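Local coordinates for cytosolic protein (Streptococcus thermophilus, PDB 2QZI) that is of unknown function but belongs to the DUF1827 family and folds as an antiparallel sheet flanked by helices, at residues V29-S33 with F70-K75. Numbering follows the deposited sequence.
Sequences VETYS and FFLKRK
A short polar relay joins strand to helix end: Lys75 NZ donates a hydrogen bond to Tyr32 OH at 2.7 Å, and Tyr32 OH in turn donates to Glu30 OE1 at 2.9 Å. The phenol suits the middle position because one hydroxyl can accept and donate at once. Lysine and glutamate do not pair directly; Glu30 OE1 and Lys75 NZ stay 4.3 Å apart, beyond a salt bridge, so the tyrosine mediates between the opposite charges. Residues 29-33 run as a beta strand, and Glu30 and Tyr32, two apart and both with chi1 m, point toward the helix, while Thr31 points away, its side chain touching Leu16 of helix 14-23. Residues 70-74 form the last turn of helix 61-74; Lys75 N still bonds to Phe71 O (2.8 Å), but Lys75 itself leaves helical angles, and its long side chain (chi1 and chi2 m, chi3 and chi4 t) reaches back to the strand. This is helix-on-sheet packing in an alpha+beta fold, helix 61-74 lying over one face of the antiparallel sheet, with Glu30 CA 10.4 Å from Lys75 CA and Tyr32 CA 10.8 Å from Phe71 CA. Flat aromatic rings, long enough to span strand and helix, fill the space between Tyr32 and Phe71. Phe71 (chi1 m) drives its edge into the Tyr32 face in a T-shaped stack, centroids 5.0 Å apart, planes at 88°, Phe71 CZ 3.6 Å from Tyr32 CD2. Farther out, Phe70 (chi1 t) brings CE2 within 4.3 Å of Tyr32 CE1 and also packs on Leu6 of the neighbouring strand 6-8.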
loop_
_atom_site.group_PDB
_atom_site.type_symbol
_atom_site.label_atom_id
_atom_site.label_comp_id
_atom_site.label_asym_id
_atom_site.label_seq_id
_atom_site.Cartn_x
_atom_site.Cartn_y
_atom_site.Cartn_z
ATOM N N VAL A 29 -2.485 -5.549 -7.866
ATOM C CA VAL A 29 -2.325 -5.930 -6.480
ATOM C C VAL A 29 -0.924 -6.468 -6.268
ATOM O O VAL A 29 -0.489 -7.435 -6.923
ATOM C CB VAL A 29 -3.308 -7.032 -6.016
ATOM C CG1 VAL A 29 -3.119 -7.315 -4.478
ATOM C CG2 VAL A 29 -4.808 -6.705 -6.330
ATOM N N GLU A 30 -0.211 -5.848 -5.345
ATOM C CA GLU A 30 1.127 -6.313 -5.013
ATOM C C GLU A 30 1.310 -6.355 -3.515
ATOM O O GLU A 30 0.658 -5.592 -2.798
ATOM C CB GLU A 30 2.130 -5.366 -5.614
ATOM C CG GLU A 30 1.866 -5.139 -7.059
ATOM C CD GLU A 30 3.050 -4.584 -7.779
ATOM O OE1 GLU A 30 3.783 -3.755 -7.204
ATOM O OE2 GLU A 30 3.211 -4.945 -8.957
ATOM N N THR A 31 2.137 -7.270 -3.045
ATOM C CA THR A 31 2.448 -7.322 -1.615
ATOM C C THR A 31 3.939 -7.126 -1.352
ATOM O O THR A 31 4.748 -7.455 -2.166
ATOM C CB THR A 31 2.033 -8.649 -0.967
ATOM O OG1 THR A 31 2.626 -9.680 -1.678
ATOM C CG2 THR A 31 0.510 -8.873 -0.985
ATOM N N TYR A 32 4.274 -6.500 -0.214
ATOM C CA TYR A 32 5.674 -6.254 0.178
ATOM C C TYR A 32 5.839 -6.441 1.687
ATOM O O TYR A 32 4.923 -6.149 2.472
ATOM C CB TYR A 32 6.082 -4.805 -0.102
ATOM C CG TYR A 32 6.095 -4.417 -1.551
ATOM C CD1 TYR A 32 7.291 -4.200 -2.212
ATOM C CD2 TYR A 32 4.872 -4.235 -2.276
ATOM C CE1 TYR A 32 7.306 -3.841 -3.538
ATOM C CE2 TYR A 32 4.895 -3.905 -3.636
ATOM C CZ TYR A 32 6.119 -3.681 -4.232
ATOM O OH TYR A 32 6.173 -3.339 -5.568
ATOM N N SER A 33 7.025 -6.916 2.061
ATOM C CA SER A 33 7.568 -6.851 3.395
ATOM C C SER A 33 8.393 -5.578 3.609
ATOM O O SER A 33 9.036 -5.057 2.700
ATOM C CB SER A 33 8.555 -8.016 3.580
ATOM O OG SER A 33 7.803 -9.117 4.055
ATOM N N PHE A 70 8.504 5.548 -0.522
ATOM C CA PHE A 70 8.900 4.504 -1.469
ATOM C C PHE A 70 7.854 4.314 -2.571
ATOM O O PHE A 70 8.182 4.284 -3.744
ATOM C CB PHE A 70 9.118 3.164 -0.751
ATOM C CG PHE A 70 9.535 2.013 -1.696
ATOM C CD1 PHE A 70 10.874 1.805 -2.025
ATOM C CD2 PHE A 70 8.571 1.167 -2.243
ATOM C CE1 PHE A 70 11.244 0.730 -2.902
ATOM C CE2 PHE A 70 8.898 0.138 -3.142
ATOM C CZ PHE A 70 10.259 -0.100 -3.463
ATOM N N PHE A 71 6.581 4.220 -2.203
ATOM C CA PHE A 71 5.502 4.039 -3.209
ATOM C C PHE A 71 5.331 5.259 -4.080
ATOM O O PHE A 71 5.204 5.145 -5.299
ATOM C CB PHE A 71 4.207 3.485 -2.589
ATOM C CG PHE A 71 4.327 2.029 -2.274
ATOM C CD1 PHE A 71 4.031 1.050 -3.239
ATOM C CD2 PHE A 71 4.834 1.629 -1.046
ATOM C CE1 PHE A 71 4.269 -0.342 -2.947
ATOM C CE2 PHE A 71 5.085 0.252 -0.766
ATOM C CZ PHE A 71 4.787 -0.725 -1.712
ATOM N N LEU A 72 5.431 6.421 -3.461
ATOM C CA LEU A 72 5.254 7.686 -4.168
ATOM C C LEU A 72 6.376 7.884 -5.160
ATOM O O LEU A 72 6.202 8.456 -6.217
ATOM C CB LEU A 72 5.196 8.861 -3.177
ATOM C CG LEU A 72 3.820 9.039 -2.539
ATOM C CD1 LEU A 72 3.876 10.087 -1.432
ATOM C CD2 LEU A 72 2.705 9.409 -3.616
ATOM N N LYS A 73 7.547 7.425 -4.816
ATOM C CA LYS A 73 8.684 7.630 -5.670
ATOM C C LYS A 73 8.710 6.594 -6.780
ATOM O O LYS A 73 9.127 6.899 -7.898
ATOM C CB LYS A 73 9.982 7.578 -4.843
ATOM C CG LYS A 73 11.229 7.929 -5.605
ATOM C CD LYS A 73 12.454 7.657 -4.742
ATOM C CE LYS A 73 13.766 8.005 -5.470
ATOM N NZ LYS A 73 13.720 9.373 -6.070
ATOM N N ARG A 74 8.283 5.373 -6.478
ATOM C CA ARG A 74 8.567 4.235 -7.352
ATOM C C ARG A 74 7.334 3.651 -8.093
ATOM O O ARG A 74 7.474 3.087 -9.193
ATOM C CB ARG A 74 9.316 3.134 -6.581
ATOM C CG ARG A 74 10.611 3.589 -5.954
ATOM C CD ARG A 74 11.732 3.363 -6.950
ATOM N NE ARG A 74 12.812 4.347 -6.876
ATOM C CZ ARG A 74 14.109 4.031 -6.773
ATOM N NH1 ARG A 74 14.500 2.744 -6.733
ATOM N NH2 ARG A 74 15.027 4.998 -6.725
ATOM N N LYS A 75 6.146 3.789 -7.514
ATOM C CA LYS A 75 5.038 2.924 -7.889
ATOM C C LYS A 75 3.835 3.688 -8.324
ATOM O O LYS A 75 3.040 3.166 -9.076
ATOM C CB LYS A 75 4.687 1.984 -6.728
ATOM C CG LYS A 75 5.890 1.082 -6.306
ATOM C CD LYS A 75 6.092 -0.092 -7.187
ATOM C CE LYS A 75 7.453 -0.711 -6.831
ATOM N NZ LYS A 75 7.690 -2.056 -7.403
#